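Local structure of isomerase/lactonizing enzyme (Agrobacterium tumefaciens, 1RVK) at residues R202-A207 / F228-E233; P253-E258 / I278-V283; E305-G310 / C325-R330; M314-V319 / G357-P362. The protein is of unknown function but belongs to the enolase superfamily, binds magnesium, and probably acts as an isomerase or lactonizing enzyme on a carboxylate substrate. All coordinates share one frame; numbering follows the deposited sequence.

Contact 1: residues R202-A207 / F228-E233; sequences RLMIDA and FDWIEE. With MG (magnesium ion), chain B.
M204 folds back over the indole of W230. Its selenomethionine chain bends at chi2 (97°) and chi3, and the CE methyl comes down on one face of the six-membered ring, 3.4 Å from its centroid, with SE farther off in an oblique Met-aromatic contact. L203 covers F228 differently, with CB over the centre of the phenyl face while L203 CD1 meets F228 CE2 at 3.7 Å; I205 CG2 touches CD1 of that ring. Between these packed side chains the strands run parallel, D229 N donating a hydrogen bond to L203 O and E232 N one to I205 O. They are the outer members of a beta-alpha-beta unit with helix 213-224 between, in the barrel domain of the enolase superfamily. At the C-terminal end of the strands the packing gives way to metal and water: magnesium takes D206 OD1 at 2.1 Å and E232 OE2 at 2.2 Å, with three waters and E258 completing the site. E232 OE1 turns instead to W230 NE1 (3.1 Å) and to K169. At the other, partly exposed end, R202 crosses D229 at about a right angle, and R202 NH1 meets D229 OD2 at 2.7 Å, the oxygen lying in the guanidinium plane; a water joins D229 OD1 to L203 N.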
loop_
_atom_site.group_PDB
_atom_site.type_symbol
_atom_site.label_atom_id
_atom_site.label_comp_id
_atom_site.label_asym_id
_atom_site.label_seq_id
_atom_site.Cartn_x
_atom_site.Cartn_y
_atom_site.Cartn_z
ATOM N N ARG A 202 -1.085 18.621 -7.376
ATOM C CA ARG A 202 0.189 18.012 -7.006
ATOM C C ARG A 202 0.414 16.737 -7.816
ATOM O O ARG A 202 -0.486 15.904 -7.947
ATOM C CB ARG A 202 0.225 17.734 -5.498
ATOM C CG ARG A 202 0.387 19.009 -4.666
ATOM C CD ARG A 202 0.230 18.755 -3.172
ATOM N NE ARG A 202 0.409 19.978 -2.391
ATOM C CZ ARG A 202 1.593 20.496 -2.073
ATOM N NH1 ARG A 202 2.709 19.896 -2.465
ATOM N NH2 ARG A 202 1.661 21.614 -1.362
ATOM N N LEU A 203 1.619 16.598 -8.364
ATOM C CA LEU A 203 1.952 15.450 -9.205
ATOM C C LEU A 203 3.179 14.686 -8.749
ATOM O O LEU A 203 4.160 15.273 -8.289
ATOM C CB LEU A 203 2.174 15.910 -10.649
ATOM C CG LEU A 203 0.987 16.581 -11.339
ATOM C CD1 LEU A 203 1.377 17.016 -12.753
ATOM C CD2 LEU A 203 -0.170 15.605 -11.386
HETATM N N MSE A 204 3.122 13.366 -8.899
HETATM C CA MSE A 204 4.232 12.515 -8.521
HETATM C C MSE A 204 4.403 11.379 -9.512
HETATM O O MSE A 204 3.485 11.059 -10.272
HETATM C CB MSE A 204 4.024 11.993 -7.104
HETATM C CG MSE A 204 4.014 13.137 -6.099
HETATM SE SE MSE A 204 2.231 13.682 -5.657
HETATM C CE MSE A 204 2.123 12.171 -4.519
ATOM N N ILE A 205 5.588 10.780 -9.516
ATOM C CA ILE A 205 5.883 9.698 -10.444
ATOM C C ILE A 205 6.599 8.540 -9.774
ATOM O O ILE A 205 7.551 8.733 -9.017
ATOM C CB ILE A 205 6.750 10.211 -11.635
ATOM C CG1 ILE A 205 7.209 9.042 -12.509
ATOM C CG2 ILE A 205 7.953 10.980 -11.115
ATOM C CD1 ILE A 205 6.121 8.426 -13.339
ATOM N N ASP A 206 6.111 7.338 -10.061
ATOM C CA ASP A 206 6.673 6.096 -9.548
ATOM C C ASP A 206 6.968 5.310 -10.823
ATOM O O ASP A 206 6.131 4.555 -11.313
ATOM C CB ASP A 206 5.630 5.384 -8.686
ATOM C CG ASP A 206 6.175 4.155 -7.985
ATOM O OD1 ASP A 206 5.400 3.537 -7.244
ATOM O OD2 ASP A 206 7.354 3.798 -8.169
ATOM N N ALA A 207 8.160 5.519 -11.369
ATOM C CA ALA A 207 8.559 4.875 -12.615
ATOM C C ALA A 207 9.202 3.509 -12.429
ATOM O O ALA A 207 9.286 3.000 -11.316
ATOM C CB ALA A 207 9.506 5.792 -13.379
ATOM N N PHE A 228 7.149 18.504 -10.225
ATOM C CA PHE A 228 6.595 17.347 -9.527
ATOM C C PHE A 228 6.997 17.350 -8.053
ATOM O O PHE A 228 8.086 17.805 -7.702
ATOM C CB PHE A 228 7.060 16.040 -10.185
ATOM C CG PHE A 228 6.158 15.553 -11.288
ATOM C CD1 PHE A 228 5.731 14.227 -11.312
ATOM C CD2 PHE A 228 5.724 16.414 -12.291
ATOM C CE1 PHE A 228 4.880 13.761 -12.323
ATOM C CE2 PHE A 228 4.873 15.960 -13.308
ATOM C CZ PHE A 228 4.449 14.632 -13.322
ATOM N N ASP A 229 6.109 16.831 -7.205
ATOM C CA ASP A 229 6.322 16.771 -5.761
ATOM C C ASP A 229 7.367 15.752 -5.332
ATOM O O ASP A 229 8.094 15.976 -4.367
ATOM C CB ASP A 229 5.006 16.459 -5.048
ATOM C CG ASP A 229 4.164 17.692 -4.809
ATOM O OD1 ASP A 229 4.347 18.697 -5.529
ATOM O OD2 ASP A 229 3.306 17.648 -3.900
ATOM N N TRP A 230 7.425 14.620 -6.020
ATOM C CA TRP A 230 8.421 13.618 -5.675
ATOM C C TRP A 230 8.620 12.571 -6.755
ATOM O O TRP A 230 7.781 12.395 -7.639
ATOM C CB TRP A 230 8.082 12.938 -4.326
ATOM C CG TRP A 230 7.015 11.840 -4.322
ATOM C CD1 TRP A 230 6.956 10.734 -5.132
ATOM C CD2 TRP A 230 5.936 11.696 -3.383
ATOM N NE1 TRP A 230 5.917 9.916 -4.751
ATOM C CE2 TRP A 230 5.274 10.482 -3.681
ATOM C CE3 TRP A 230 5.467 12.476 -2.314
ATOM C CZ2 TRP A 230 4.169 10.029 -2.949
ATOM C CZ3 TRP A 230 4.365 12.023 -1.584
ATOM C CH2 TRP A 230 3.731 10.811 -1.909
ATOM N N ILE A 231 9.767 11.908 -6.687
ATOM C CA ILE A 231 10.104 10.842 -7.612
ATOM C C ILE A 231 10.184 9.637 -6.684
ATOM O O ILE A 231 10.823 9.693 -5.632
ATOM C CB ILE A 231 11.454 11.115 -8.336
ATOM C CG1 ILE A 231 11.764 9.965 -9.299
ATOM C CG2 ILE A 231 12.568 11.330 -7.326
ATOM C CD1 ILE A 231 13.004 10.192 -10.145
ATOM N N GLU A 232 9.506 8.561 -7.061
ATOM C CA GLU A 232 9.436 7.368 -6.229
ATOM C C GLU A 232 10.074 6.110 -6.816
ATOM O O GLU A 232 9.783 5.721 -7.942
ATOM C CB GLU A 232 7.961 7.101 -5.921
ATOM C CG GLU A 232 7.665 5.946 -4.977
ATOM C CD GLU A 232 6.181 5.833 -4.708
ATOM O OE1 GLU A 232 5.495 6.876 -4.685
ATOM O OE2 GLU A 232 5.694 4.711 -4.510
ATOM N N GLU A 233 10.943 5.488 -6.022
ATOM C CA GLU A 233 11.626 4.241 -6.380
ATOM C C GLU A 233 12.029 4.116 -7.850
ATOM O O GLU A 233 11.568 3.224 -8.556
ATOM C CB GLU A 233 10.734 3.054 -5.975
ATOM C CG GLU A 233 11.414 1.689 -6.022
ATOM C CD GLU A 233 10.582 0.580 -5.380
ATOM O OE1 GLU A 233 11.089 -0.559 -5.298
ATOM O OE2 GLU A 233 9.429 0.836 -4.960
HETATM MG MG MG B . 5.464 2.710 -5.313
HETATM O O HOH W 1 3.383 18.917 -7.924
HETATM O O HOH W 2 10.170 7.198 -10.190
HETATM O O HOH W 3 7.629 2.365 -5.736
HETATM O O HOH W 4 4.954 0.560 -5.910
HETATM O O HOH W 5 3.200 3.071 -5.358
#

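Contact 2: residues P253-E258 / I278-V283; sequences PVVGPE and ILRTGV. With MG (magnesium ion), chain B.
R280 and E258 lie side by side, pointing the same way, at the C-terminal end of two parallel barrel strands joined through helix 263-272 as a beta-alpha-beta unit. Both contacts of the salt bridge fall on one carboxylate oxygen. R280 NE meets E258 OE1 at 3.0 Å on its anti side, whereas R280 NH1, at 3.3 Å, comes from above the carboxylate plane; both keep that oxygen close to the guanidinium plane. The same OE1 binds magnesium, whose other protein ligands are D206 and E232, so the arginine is a second-shell group that would offset some of the negative charge gathered there. NH1 also forms a salt bridge with E329.

Toward the N-terminal ends of the strands the backbone supplies the bonds: I278 N donates to V254 O at 3.2 Å and G256 N to I278 O at 3.0 Å. I278 O also receives the CA-H of V255. The V254 amide is satisfied by D277, and that of E258 by the side chain of E237. Beside this ladder V255 packs tightly against I278, its CG2, anti to the carbonyl carbon, reaching both CB and CD1. A cis peptide bond leads into P257, whose CD touches L279 CD1. The remaining carboxylate oxygen, E258 OE2, accepts a hydrogen bond of 2.6 Å from a water that is itself a magnesium ligand.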
loop_
_atom_site.group_PDB
_atom_site.type_symbol
_atom_site.label_atom_id
_atom_site.label_comp_id
_atom_site.label_asym_id
_atom_site.label_seq_id
_atom_site.Cartn_x
_atom_site.Cartn_y
_atom_site.Cartn_z
ATOM N N PRO A 253 12.287 16.056 -4.594
ATOM C CA PRO A 253 12.363 15.137 -3.456
ATOM C C PRO A 253 12.281 13.669 -3.870
ATOM O O PRO A 253 11.506 13.297 -4.758
ATOM C CB PRO A 253 11.171 15.552 -2.598
ATOM C CG PRO A 253 11.071 17.033 -2.870
ATOM C CD PRO A 253 11.250 17.081 -4.372
ATOM N N VAL A 254 13.100 12.848 -3.221
ATOM C CA VAL A 254 13.119 11.413 -3.462
ATOM C C VAL A 254 12.418 10.783 -2.266
ATOM O O VAL A 254 12.761 11.077 -1.122
ATOM C CB VAL A 254 14.566 10.875 -3.537
ATOM C CG1 VAL A 254 14.561 9.353 -3.577
ATOM C CG2 VAL A 254 15.256 11.429 -4.768
ATOM N N VAL A 255 11.432 9.928 -2.524
ATOM C CA VAL A 255 10.699 9.268 -1.446
ATOM C C VAL A 255 11.002 7.778 -1.467
ATOM O O VAL A 255 11.027 7.162 -2.529
ATOM C CB VAL A 255 9.173 9.467 -1.592
ATOM C CG1 VAL A 255 8.445 8.829 -0.414
ATOM C CG2 VAL A 255 8.856 10.940 -1.666
ATOM N N GLY A 256 11.246 7.209 -0.293
ATOM C CA GLY A 256 11.548 5.793 -0.205
ATOM C C GLY A 256 12.003 5.413 1.191
ATOM O O GLY A 256 12.093 6.272 2.062
ATOM N N PRO A 257 12.279 4.125 1.444
ATOM C CA PRO A 257 12.168 3.024 0.489
ATOM C C PRO A 257 10.803 2.356 0.614
ATOM O O PRO A 257 10.279 2.216 1.717
ATOM C CB PRO A 257 13.296 2.102 0.916
ATOM C CG PRO A 257 13.231 2.207 2.417
ATOM C CD PRO A 257 12.960 3.686 2.679
ATOM N N GLU A 258 10.221 1.946 -0.508
ATOM C CA GLU A 258 8.924 1.289 -0.436
ATOM C C GLU A 258 9.019 -0.220 -0.280
ATOM O O GLU A 258 8.438 -0.789 0.645
ATOM C CB GLU A 258 8.080 1.579 -1.677
ATOM C CG GLU A 258 6.702 0.936 -1.582
ATOM C CD GLU A 258 5.912 1.043 -2.858
ATOM O OE1 GLU A 258 5.663 2.178 -3.297
ATOM O OE2 GLU A 258 5.537 -0.006 -3.417
ATOM N N ILE A 278 12.018 12.105 1.774
ATOM C CA ILE A 278 10.728 11.753 2.365
ATOM C C ILE A 278 10.800 10.244 2.569
ATOM O O ILE A 278 11.208 9.517 1.663
ATOM C CB ILE A 278 9.558 12.057 1.400
ATOM C CG1 ILE A 278 9.554 13.539 1.015
ATOM C CG2 ILE A 278 8.235 11.675 2.049
ATOM C CD1 ILE A 278 8.595 13.866 -0.121
ATOM N N LEU A 279 10.417 9.770 3.750
ATOM C CA LEU A 279 10.465 8.340 4.026
ATOM C C LEU A 279 9.213 7.658 3.486
ATOM O O LEU A 279 8.215 8.314 3.177
ATOM C CB LEU A 279 10.569 8.103 5.536
ATOM C CG LEU A 279 11.042 6.722 6.005
ATOM C CD1 LEU A 279 12.479 6.491 5.537
ATOM C CD2 LEU A 279 10.950 6.635 7.533
ATOM N N ARG A 280 9.268 6.338 3.353
ATOM C CA ARG A 280 8.108 5.596 2.880
ATOM C C ARG A 280 7.970 4.330 3.707
ATOM O O ARG A 280 8.961 3.757 4.166
ATOM C CB ARG A 280 8.243 5.241 1.398
ATOM C CG ARG A 280 6.959 4.681 0.760
ATOM C CD ARG A 280 6.959 4.995 -0.735
ATOM N NE ARG A 280 5.804 4.515 -1.497
ATOM C CZ ARG A 280 4.554 4.960 -1.374
ATOM N NH1 ARG A 280 3.597 4.456 -2.146
ATOM N NH2 ARG A 280 4.247 5.884 -0.474
ATOM N N THR A 281 6.730 3.919 3.926
ATOM C CA THR A 281 6.445 2.711 4.676
ATOM C C THR A 281 5.144 2.178 4.107
ATOM O O THR A 281 4.591 2.747 3.166
ATOM C CB THR A 281 6.265 2.995 6.186
ATOM O OG1 THR A 281 6.219 1.755 6.903
ATOM C CG2 THR A 281 4.969 3.768 6.443
ATOM N N GLY A 282 4.664 1.081 4.674
ATOM C CA GLY A 282 3.422 0.493 4.217
ATOM C C GLY A 282 3.175 -0.716 5.085
ATOM O O GLY A 282 4.122 -1.416 5.439
ATOM N N VAL A 283 1.920 -0.964 5.439
ATOM C CA VAL A 283 1.610 -2.108 6.288
ATOM C C VAL A 283 2.150 -3.412 5.710
ATOM O O VAL A 283 2.759 -4.210 6.427
ATOM C CB VAL A 283 0.092 -2.227 6.520
ATOM C CG1 VAL A 283 -0.228 -3.517 7.255
ATOM C CG2 VAL A 283 -0.389 -1.030 7.333
HETATM MG MG MG B . 5.464 2.710 -5.313
HETATM O O HOH W 4 4.954 0.560 -5.910
HETATM O O HOH W 3 7.629 2.365 -5.736
HETATM O O HOH W 5 3.200 3.071 -5.358
#

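Contact 3: residues E305-G310 / C325-R330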
loop_
_atom_site.group_PDB
_atom_site.type_symbol
_atom_site.label_atom_id
_atom_site.label_comp_id
_atom_site.label_asym_id
_atom_site.label_seq_id
_atom_site.Cartn_x
_atom_site.Cartn_y
_atom_site.Cartn_z
ATOM N N GLU A 305 8.416 13.503 6.763
ATOM C CA GLU A 305 7.113 12.933 6.477
ATOM C C GLU A 305 7.392 11.490 6.074
ATOM O O GLU A 305 8.498 11.159 5.648
ATOM C CB GLU A 305 6.430 13.674 5.327
ATOM C CG GLU A 305 5.774 14.983 5.741
ATOM C CD GLU A 305 5.237 15.759 4.553
ATOM O OE1 GLU A 305 6.024 16.045 3.624
ATOM O OE2 GLU A 305 4.031 16.086 4.549
ATOM N N CYS A 306 6.403 10.626 6.249
ATOM C CA CYS A 306 6.546 9.227 5.878
ATOM C C CYS A 306 5.254 8.876 5.161
ATOM O O CYS A 306 4.205 8.740 5.787
ATOM C CB CYS A 306 6.730 8.353 7.118
ATOM S SG CYS A 306 7.160 6.634 6.729
ATOM N N GLU A 307 5.336 8.752 3.841
ATOM C CA GLU A 307 4.167 8.451 3.025
ATOM C C GLU A 307 3.860 6.957 3.031
ATOM O O GLU A 307 4.734 6.125 2.793
ATOM C CB GLU A 307 4.393 8.972 1.608
ATOM C CG GLU A 307 4.643 10.493 1.551
ATOM C CD GLU A 307 3.467 11.314 2.066
ATOM O OE1 GLU A 307 2.313 10.954 1.758
ATOM O OE2 GLU A 307 3.689 12.331 2.762
ATOM N N VAL A 308 2.602 6.631 3.309
ATOM C CA VAL A 308 2.165 5.243 3.415
ATOM C C VAL A 308 1.742 4.622 2.096
ATOM O O VAL A 308 0.826 5.106 1.432
ATOM C CB VAL A 308 1.011 5.117 4.431
ATOM C CG1 VAL A 308 0.634 3.652 4.615
ATOM C CG2 VAL A 308 1.429 5.733 5.769
ATOM N N HIS A 309 2.428 3.544 1.730
ATOM C CA HIS A 309 2.157 2.827 0.492
ATOM C C HIS A 309 0.982 1.873 0.596
ATOM O O HIS A 309 0.925 1.047 1.509
ATOM C CB HIS A 309 3.380 2.015 0.061
ATOM C CG HIS A 309 3.083 0.995 -0.998
ATOM N ND1 HIS A 309 3.321 -0.350 -0.825
ATOM C CD2 HIS A 309 2.540 1.125 -2.234
ATOM C CE1 HIS A 309 2.938 -1.007 -1.906
ATOM N NE2 HIS A 309 2.460 -0.135 -2.777
ATOM N N GLY A 310 0.053 1.985 -0.350
ATOM C CA GLY A 310 -1.075 1.076 -0.380
ATOM C C GLY A 310 -2.405 1.580 0.129
ATOM O O GLY A 310 -2.473 2.409 1.037
ATOM N N CYS A 325 2.210 12.646 7.355
ATOM C CA CYS A 325 1.942 11.916 6.123
ATOM C C CYS A 325 0.963 12.797 5.362
ATOM O O CYS A 325 -0.126 13.082 5.852
ATOM C CB CYS A 325 1.306 10.556 6.431
ATOM S SG CYS A 325 0.870 9.601 4.970
ATOM N N ARG A 326 1.349 13.238 4.171
ATOM C CA ARG A 326 0.489 14.117 3.395
ATOM C C ARG A 326 -0.746 13.446 2.801
ATOM O O ARG A 326 -1.812 14.064 2.728
ATOM C CB ARG A 326 1.304 14.782 2.275
ATOM C CG ARG A 326 0.563 15.872 1.518
ATOM C CD ARG A 326 1.391 16.392 0.339
ATOM N NE ARG A 326 2.530 17.213 0.749
ATOM C CZ ARG A 326 2.445 18.499 1.073
ATOM N NH1 ARG A 326 3.531 19.169 1.434
ATOM N NH2 ARG A 326 1.274 19.119 1.026
ATOM N N TRP A 327 -0.626 12.181 2.408
ATOM C CA TRP A 327 -1.751 11.501 1.771
ATOM C C TRP A 327 -2.055 10.066 2.144
ATOM O O TRP A 327 -1.291 9.383 2.821
ATOM C CB TRP A 327 -1.559 11.433 0.254
ATOM C CG TRP A 327 -0.918 12.579 -0.433
ATOM C CD1 TRP A 327 0.423 12.796 -0.602
ATOM C CD2 TRP A 327 -1.588 13.589 -1.181
ATOM N NE1 TRP A 327 0.625 13.878 -1.429
ATOM C CE2 TRP A 327 -0.595 14.384 -1.798
ATOM C CE3 TRP A 327 -2.937 13.899 -1.400
ATOM C CZ2 TRP A 327 -0.911 15.471 -2.620
ATOM C CZ3 TRP A 327 -3.251 14.977 -2.216
ATOM C CH2 TRP A 327 -2.241 15.751 -2.817
ATOM N N TYR A 328 -3.197 9.627 1.622
ATOM C CA TYR A 328 -3.641 8.246 1.704
ATOM C C TYR A 328 -3.561 7.918 0.215
ATOM O O TYR A 328 -3.977 8.727 -0.621
ATOM C CB TYR A 328 -5.091 8.126 2.174
ATOM C CG TYR A 328 -5.730 6.800 1.805
ATOM C CD1 TYR A 328 -6.706 6.728 0.809
ATOM C CD2 TYR A 328 -5.370 5.618 2.458
ATOM C CE1 TYR A 328 -7.312 5.519 0.477
ATOM C CE2 TYR A 328 -5.970 4.397 2.133
ATOM C CZ TYR A 328 -6.945 4.359 1.142
ATOM O OH TYR A 328 -7.573 3.173 0.833
ATOM N N GLU A 329 -2.998 6.764 -0.118
ATOM C CA GLU A 329 -2.859 6.364 -1.515
ATOM C C GLU A 329 -4.100 5.608 -1.963
ATOM O O GLU A 329 -4.338 4.486 -1.522
ATOM C CB GLU A 329 -1.614 5.486 -1.685
ATOM C CG GLU A 329 -1.339 5.098 -3.122
ATOM C CD GLU A 329 0.014 4.444 -3.311
ATOM O OE1 GLU A 329 0.364 4.173 -4.477
ATOM O OE2 GLU A 329 0.723 4.205 -2.304
ATOM N N ARG A 330 -4.888 6.227 -2.842
ATOM C CA ARG A 330 -6.120 5.610 -3.326
ATOM C C ARG A 330 -5.932 5.067 -4.739
ATOM O O ARG A 330 -5.748 5.826 -5.691
ATOM C CB ARG A 330 -7.258 6.639 -3.296
ATOM C CG ARG A 330 -8.665 6.042 -3.211
ATOM C CD ARG A 330 -9.671 7.109 -2.763
ATOM N NE ARG A 330 -10.983 6.547 -2.442
ATOM C CZ ARG A 330 -12.000 6.462 -3.295
ATOM N NH1 ARG A 330 -11.875 6.909 -4.538
ATOM N NH2 ARG A 330 -13.146 5.918 -2.904
HETATM O O HOH W 6 1.023 8.778 1.432
HETATM O O HOH W 7 1.651 6.911 -0.416
HETATM O O HOH W 8 -1.970 5.098 1.870
#
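Two successive strands of the enolase-superfamily barrel, 306-308 and 328-333, meet here without direct backbone hydrogen bonds; carboxylates and waters span the gap. E307 bends at chi2 (-62°) and presents its carboxylate to two consecutive amides. R326 N reaches E307 OE2 at 2.9 Å, and W327 N reaches the syn lone pair of E307 OE1 at 3.3 Å, so the two oxygens fix the loop that leads into strand 328-333. E307 OE1 also lies at the edge of the indole, near CD1, and 2.6 Å from a water that also lies close to W327 O. From the other strand E329 answers with an extended side chain. G310 N donates to E329 OE2 at 3.0 Å, coming from well above the carboxylate plane, and H309 brings its ring edge to the same oxygen, with H309 CD2 3.6 Å from it. Another water ties V308 O and G310 O to E329 N, taking the place of a direct strand pairing. Among these polar groups C325 SG packs on V308 CG2 at 4.0 Å. E329 also makes salt bridges to R280 and K169 and a hydrogen bond to S136, while H309 ND1 is hydrogen-bonded to D285. With the side chain of H309 about 5 Å from the magnesium, a His-Asp pair beside the metal at the C-terminal ends of barrel strands is an arrangement familiar from the mandelate racemase group, where the histidine serves as a general acid-base; the same role is possible here.

Contact 4: residues M314-V319 / G357-P362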
loop_
_atom_site.group_PDB
_atom_site.type_symbol
_atom_site.label_atom_id
_atom_site.label_comp_id
_atom_site.label_asym_id
_atom_site.label_seq_id
_atom_site.Cartn_x
_atom_site.Cartn_y
_atom_site.Cartn_z
HETATM N N MSE A 314 -6.273 -1.105 6.477
HETATM C CA MSE A 314 -5.053 -1.199 7.273
HETATM C C MSE A 314 -4.143 0.015 7.120
HETATM O O MSE A 314 -3.605 0.525 8.108
HETATM C CB MSE A 314 -4.287 -2.477 6.925
HETATM C CG MSE A 314 -3.897 -2.604 5.468
HETATM SE SE MSE A 314 -3.243 -4.390 5.082
HETATM C CE MSE A 314 -2.455 -4.029 3.355
ATOM N N ASN A 315 -3.974 0.484 5.888
ATOM C CA ASN A 315 -3.126 1.643 5.649
ATOM C C ASN A 315 -3.839 2.944 5.986
ATOM O O ASN A 315 -3.213 3.885 6.478
ATOM C CB ASN A 315 -2.649 1.663 4.192
ATOM C CG ASN A 315 -1.619 0.593 3.915
ATOM O OD1 ASN A 315 -0.559 0.567 4.542
ATOM N ND2 ASN A 315 -1.925 -0.304 2.985
ATOM N N LEU A 316 -5.144 3.002 5.730
ATOM C CA LEU A 316 -5.913 4.205 6.029
ATOM C C LEU A 316 -5.871 4.521 7.524
ATOM O O LEU A 316 -5.768 5.683 7.921
ATOM C CB LEU A 316 -7.370 4.038 5.578
ATOM C CG LEU A 316 -8.309 5.222 5.833
ATOM C CD1 LEU A 316 -7.762 6.476 5.169
ATOM C CD2 LEU A 316 -9.700 4.900 5.297
ATOM N N HIS A 317 -5.950 3.489 8.359
ATOM C CA HIS A 317 -5.928 3.713 9.798
ATOM C C HIS A 317 -4.581 4.248 10.279
ATOM O O HIS A 317 -4.528 5.050 11.209
ATOM C CB HIS A 317 -6.313 2.430 10.534
ATOM C CG HIS A 317 -7.791 2.188 10.567
ATOM N ND1 HIS A 317 -8.592 2.627 11.600
ATOM C CD2 HIS A 317 -8.624 1.622 9.661
ATOM C CE1 HIS A 317 -9.854 2.343 11.328
ATOM N NE2 HIS A 317 -9.901 1.734 10.158
ATOM N N VAL A 318 -3.497 3.815 9.644
ATOM C CA VAL A 318 -2.177 4.310 10.025
ATOM C C VAL A 318 -2.117 5.798 9.676
ATOM O O VAL A 318 -1.652 6.617 10.468
ATOM C CB VAL A 318 -1.048 3.558 9.275
ATOM C CG1 VAL A 318 0.302 4.223 9.542
ATOM C CG2 VAL A 318 -1.000 2.105 9.743
ATOM N N VAL A 319 -2.605 6.146 8.490
ATOM C CA VAL A 319 -2.604 7.541 8.056
ATOM C C VAL A 319 -3.469 8.425 8.966
ATOM O O VAL A 319 -3.096 9.550 9.288
ATOM C CB VAL A 319 -3.104 7.663 6.597
ATOM C CG1 VAL A 319 -3.274 9.135 6.211
ATOM C CG2 VAL A 319 -2.115 6.984 5.653
ATOM N N GLY A 357 -11.951 15.546 -2.477
ATOM C CA GLY A 357 -10.711 14.789 -2.414
ATOM C C GLY A 357 -10.332 14.255 -1.042
ATOM O O GLY A 357 -9.195 13.825 -0.841
ATOM N N PHE A 358 -11.266 14.285 -0.096
ATOM C CA PHE A 358 -10.991 13.774 1.241
ATOM C C PHE A 358 -11.619 12.404 1.466
ATOM O O PHE A 358 -12.808 12.210 1.210
ATOM C CB PHE A 358 -11.532 14.715 2.324
ATOM C CG PHE A 358 -10.707 15.952 2.536
ATOM C CD1 PHE A 358 -10.967 17.109 1.815
ATOM C CD2 PHE A 358 -9.674 15.959 3.469
ATOM C CE1 PHE A 358 -10.215 18.260 2.016
ATOM C CE2 PHE A 358 -8.912 17.109 3.680
ATOM C CZ PHE A 358 -9.187 18.260 2.951
ATOM N N VAL A 359 -10.813 11.457 1.936
ATOM C CA VAL A 359 -11.311 10.125 2.259
ATOM C C VAL A 359 -11.734 10.201 3.726
ATOM O O VAL A 359 -11.004 10.743 4.555
ATOM C CB VAL A 359 -10.211 9.045 2.098
ATOM C CG1 VAL A 359 -10.609 7.770 2.842
ATOM C CG2 VAL A 359 -10.005 8.737 0.618
ATOM N N HIS A 360 -12.917 9.682 4.038
ATOM C CA HIS A 360 -13.423 9.698 5.406
ATOM C C HIS A 360 -13.338 8.315 6.028
ATOM O O HIS A 360 -13.933 7.365 5.523
ATOM C CB HIS A 360 -14.877 10.178 5.435
ATOM C CG HIS A 360 -15.039 11.627 5.102
ATOM N ND1 HIS A 360 -14.855 12.124 3.829
ATOM C CD2 HIS A 360 -15.334 12.691 5.884
ATOM C CE1 HIS A 360 -15.031 13.434 3.843
ATOM N NE2 HIS A 360 -15.323 13.802 5.078
ATOM N N VAL A 361 -12.591 8.200 7.122
ATOM C CA VAL A 361 -12.442 6.914 7.786
ATOM C C VAL A 361 -13.791 6.468 8.337
ATOM O O VAL A 361 -14.428 7.186 9.109
ATOM C CB VAL A 361 -11.436 6.982 8.952
ATOM C CG1 VAL A 361 -11.125 5.569 9.443
ATOM C CG2 VAL A 361 -10.165 7.700 8.510
ATOM N N PRO A 362 -14.250 5.275 7.940
ATOM C CA PRO A 362 -15.537 4.764 8.419
ATOM C C PRO A 362 -15.595 4.706 9.939
ATOM O O PRO A 362 -14.600 4.406 10.597
ATOM C CB PRO A 362 -15.610 3.376 7.791
ATOM C CG PRO A 362 -14.856 3.553 6.506
ATOM C CD PRO A 362 -13.653 4.351 6.959
#
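The imidazole of H317 carries V361 on one face: V361 CG1 stands over the ring, 4.3 Å from its centroid and 26° off the normal, and comes nearest at H317 CE1 (3.9 Å). Both ring nitrogens look to other parts of the chain, ND1 to the backbone amide of Y121 and NE2, more weakly, to L367 O. The contact sets helix 313-321 of the enolase-superfamily barrel domain against the late strand 358-360, which pairs antiparallel with strand 130-137, and it is made entirely by apolar and CH-pi touches, with no hydrogen bond across. L316 does most of the work. Its CG stands anti to the backbone N (chi1 180°), and the branched end straddles V359, so that CD1 and CD2 are equally close to V359 CG1. L316 and V361 slide past each other in opposite directions, bringing L316 CG to 4.1 Å from V361 CG2. The two valines therefore take different parts: V359 meets the tip of the leucine, while V361 bridges the leucine and the histidine ring with its two methyls. V319, about one turn farther along the helix, turns to V131 and C325 instead. At the end of segment 357-362 P362 adds a looser touch, its CD 4.3 Å from L316 CD2.

Overall arrangement
Contacts 1, 2 and 3 follow round one barrel sheet: strand 230-232 pairs with 254-256, and 278-281 with 306-308. All four contacts are largely buried, although partly exposed residues occur in each. Contacts 1 and 2 share the magnesium and its three waters. R280 of contact 2 forms a salt bridge with E329 of contact 3, carrying the charged network from the metal to E329, beside H309. Contact 3 relies on carboxylates and water where contacts 1 and 2 have parallel strand bonds. Contact 4, about 21 Å from contact 1 between centres, is apolar; its helix links the two strands of contact 3, and L316 touches Y328.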